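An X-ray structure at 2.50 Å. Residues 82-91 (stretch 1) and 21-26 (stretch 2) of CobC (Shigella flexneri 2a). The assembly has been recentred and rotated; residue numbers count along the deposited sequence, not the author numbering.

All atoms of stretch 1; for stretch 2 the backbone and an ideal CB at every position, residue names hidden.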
# COMPACT_ATOMS: atom_id res chain seq x y z
N LEU A 82 -2.30 3.06 7.13
CA LEU A 82 -1.98 2.29 5.94
C LEU A 82 -3.07 2.34 4.88
O LEU A 82 -2.92 1.72 3.82
CB LEU A 82 -1.70 0.83 6.31
CG LEU A 82 -0.42 0.57 7.11
CD1 LEU A 82 -0.34 -0.88 7.57
CD2 LEU A 82 0.81 0.93 6.29
N ASN A 83 -4.16 3.07 5.13
CA ASN A 83 -5.27 3.12 4.20
C ASN A 83 -4.89 3.85 2.92
O ASN A 83 -4.01 4.72 2.91
CB ASN A 83 -6.47 3.83 4.82
CG ASN A 83 -7.14 3.00 5.88
OD1 ASN A 83 -6.85 1.81 6.02
ND2 ASN A 83 -8.05 3.61 6.63
N GLU A 84 -5.57 3.49 1.83
CA GLU A 84 -5.47 4.25 0.60
C GLU A 84 -5.92 5.69 0.84
O GLU A 84 -6.68 5.98 1.77
CB GLU A 84 -6.33 3.59 -0.49
CG GLU A 84 -6.25 4.23 -1.87
CD GLU A 84 -4.83 4.32 -2.40
OE1 GLU A 84 -4.16 5.34 -2.15
OE2 GLU A 84 -4.39 3.36 -3.07
N MSE A 85 -5.42 6.60 0.01
CA MSE A 85 -5.87 7.98 0.03
C MSE A 85 -7.38 8.03 -0.19
O MSE A 85 -7.92 7.26 -0.98
CB MSE A 85 -5.15 8.79 -1.04
CG MSE A 85 -5.05 10.27 -0.75
SE MSE A 85 -4.00 11.20 -2.10
CE MSE A 85 -5.44 11.77 -3.27
N PHE A 86 -8.06 8.93 0.52
CA PHE A 86 -9.51 9.09 0.38
C PHE A 86 -9.79 10.11 -0.72
O PHE A 86 -9.53 11.30 -0.55
CB PHE A 86 -10.13 9.51 1.70
CG PHE A 86 -11.60 9.79 1.61
CD1 PHE A 86 -12.48 8.80 1.18
CD2 PHE A 86 -12.11 11.03 1.94
CE1 PHE A 86 -13.83 9.05 1.09
CE2 PHE A 86 -13.46 11.29 1.85
CZ PHE A 86 -14.32 10.30 1.43
N PHE A 87 -10.33 9.64 -1.84
CA PHE A 87 -10.56 10.49 -3.00
C PHE A 87 -11.92 11.19 -2.98
O PHE A 87 -12.25 11.91 -3.92
CB PHE A 87 -10.43 9.67 -4.29
CG PHE A 87 -9.02 9.60 -4.82
CD1 PHE A 87 -8.50 10.65 -5.56
CD2 PHE A 87 -8.23 8.49 -4.59
CE1 PHE A 87 -7.20 10.60 -6.06
CE2 PHE A 87 -6.93 8.43 -5.08
CZ PHE A 87 -6.42 9.48 -5.81
N GLY A 88 -12.71 10.99 -1.93
CA GLY A 88 -13.94 11.76 -1.79
C GLY A 88 -14.96 11.43 -2.87
O GLY A 88 -15.31 10.27 -3.09
N ASP A 89 -15.43 12.48 -3.55
CA ASP A 89 -16.45 12.30 -4.58
C ASP A 89 -15.92 11.60 -5.82
O ASP A 89 -16.71 11.12 -6.64
CB ASP A 89 -17.04 13.66 -4.98
CG ASP A 89 -17.96 14.24 -3.92
OD1 ASP A 89 -18.66 13.47 -3.23
OD2 ASP A 89 -18.00 15.48 -3.78
N TRP A 90 -14.60 11.51 -5.97
CA TRP A 90 -13.98 10.97 -7.18
C TRP A 90 -13.82 9.46 -7.16
O TRP A 90 -13.33 8.89 -8.14
CB TRP A 90 -12.61 11.61 -7.40
CG TRP A 90 -12.67 13.07 -7.73
CD1 TRP A 90 -13.79 13.81 -8.00
CD2 TRP A 90 -11.56 13.97 -7.84
NE1 TRP A 90 -13.44 15.11 -8.26
CE2 TRP A 90 -12.08 15.24 -8.16
CE3 TRP A 90 -10.18 13.82 -7.68
CZ2 TRP A 90 -11.27 16.35 -8.34
CZ3 TRP A 90 -9.37 14.93 -7.86
CH2 TRP A 90 -9.92 16.18 -8.18
N GLU A 91 -14.20 8.79 -6.07
CA GLU A 91 -14.01 7.35 -5.98
C GLU A 91 -14.98 6.61 -6.90
O GLU A 91 -16.09 7.08 -7.17
CB GLU A 91 -14.17 6.88 -4.54
CG GLU A 91 -13.37 7.70 -3.55
CD GLU A 91 -13.19 7.01 -2.21
OE1 GLU A 91 -14.12 6.32 -1.75
OE2 GLU A 91 -12.10 7.17 -1.61
N UNK A 21 -10.64 2.77 -12.74
CA UNK A 21 -11.31 3.73 -11.88
C UNK A 21 -10.41 4.12 -10.71
O UNK A 21 -9.50 3.39 -10.32
CB UNK A 21 -12.63 3.16 -11.37
N UNK A 22 -10.68 5.31 -10.17
CA UNK A 22 -10.10 5.69 -8.90
C UNK A 22 -10.69 4.83 -7.80
O UNK A 22 -11.91 4.65 -7.72
CB UNK A 22 -10.33 7.18 -8.61
N UNK A 23 -9.82 4.27 -6.95
CA UNK A 23 -10.27 3.31 -5.95
C UNK A 23 -10.58 4.00 -4.62
O UNK A 23 -11.73 4.05 -4.18
CB UNK A 23 -9.21 2.22 -5.75
N UNK A 24 -9.55 4.53 -3.97
CA UNK A 24 -9.76 5.22 -2.71
C UNK A 24 -10.25 4.27 -1.63
O UNK A 24 -9.85 3.11 -1.56
CB UNK A 24 -10.76 6.37 -2.89
N UNK A 25 -11.14 4.78 -0.78
CA UNK A 25 -11.68 3.99 0.31
C UNK A 25 -12.84 3.10 -0.10
O UNK A 25 -13.32 2.31 0.73
CB UNK A 25 -12.13 4.92 1.44
N UNK A 26 -13.29 3.18 -1.35
CA UNK A 26 -14.45 2.42 -1.78
C UNK A 26 -14.17 0.92 -1.71
O UNK A 26 -13.05 0.48 -2.00
CB UNK A 26 -14.85 2.82 -3.20

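At position 21 the CA-to-CB bond runs sideways to stretch 1, and nothing of that stretch lies within 5.5 Å of the ideal CB. Stretch 1 therefore sets no demand, and almost any side chain would do; the deposited residue is L21, which makes no contact here.

Position 22 is different. Its CB points toward stretch 1, 3.5 Å from W90 O and 4.7 Å from F87 CG, so the bond leads toward the F87 ring. An aromatic or a sizeable aliphatic side chain would suit. The residue is Y22. With chi1 in the m well, its ring presents an edge to the face of F87, the planes at 60° and the centroids of the Y22 and F87 rings 5.0 Å apart; the closest atoms are Y22 CD1 and F87 CE1, at 3.7 Å. Such a pairing sets ring hydrogens against the pi cloud. The hydroxyl finds its hydrogen bond elsewhere in the structure.

At position 23 CB points away, and its nearest neighbour in stretch 1 is E84 CG at 5.3 Å. Small or polar residues fit as well as many others; S23 is found, opening a type II' turn that ends at position 26.

Position 24 is the most restrictive. Its phi of 65° and psi of -144° by themselves favour glycine, and an ideal CB would lie 2.0 Å from E91 OE2, a clash. Glycine is the clear expectation, and G24 it is. With no CB to strike it, E91 OE2 can lie 3.2 Å from G24 CA. Separately, G24 CA makes a CA-H...O contact with M85 O at 3.2 Å, and it lies near the edge of the F87 ring.

At position 25 the backbone N lies 2.7 Å from E91 OE2. This hydrogen bond, at 162°, asks nothing of the side chain; the same carboxylate oxygen accepts from F87 N and so ties the turn to the loop of stretch 1. The CB points sideways, 3.9 Å from F86 CD1, with the carbonyl of E84 farther on. An aromatic residue or a long donor could use this setting, and H25 combines both qualities. Its NE2 gives a weak hydrogen bond to E84 O (2.7 Å, 125°), F86 CB sits over its ring face, 3.8 Å from the centroid, and the F86 ring turns its edge toward that face.

Position 26 points its CB toward stretch 1, 3.9 Å from E91 OE1. A small side chain would suit, as might a polar one able to meet the carboxylate. A26 offers just a methyl group beside that oxygen.

Stretch 2 (21-26) LYSGHA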
# COMPACT_ATOMS: atom_id res chain seq x y z
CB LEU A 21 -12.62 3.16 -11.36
CG LEU A 21 -13.65 2.72 -12.40
CD1 LEU A 21 -14.81 1.99 -11.74
CD2 LEU A 21 -14.15 3.92 -13.20
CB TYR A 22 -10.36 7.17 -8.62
CG TYR A 22 -9.50 8.10 -9.45
CD1 TYR A 22 -8.30 8.58 -8.95
CD2 TYR A 22 -9.89 8.49 -10.72
CE1 TYR A 22 -7.51 9.43 -9.70
CE2 TYR A 22 -9.10 9.34 -11.48
CZ TYR A 22 -7.91 9.80 -10.96
OH TYR A 22 -7.12 10.64 -11.71
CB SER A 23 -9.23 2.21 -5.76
OG SER A 23 -9.85 0.99 -5.39
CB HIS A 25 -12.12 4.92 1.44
CG HIS A 25 -10.99 5.47 2.26
ND1 HIS A 25 -11.13 5.87 3.57
CD2 HIS A 25 -9.69 5.68 1.94
CE1 HIS A 25 -9.97 6.30 4.02
NE2 HIS A 25 -9.08 6.20 3.06
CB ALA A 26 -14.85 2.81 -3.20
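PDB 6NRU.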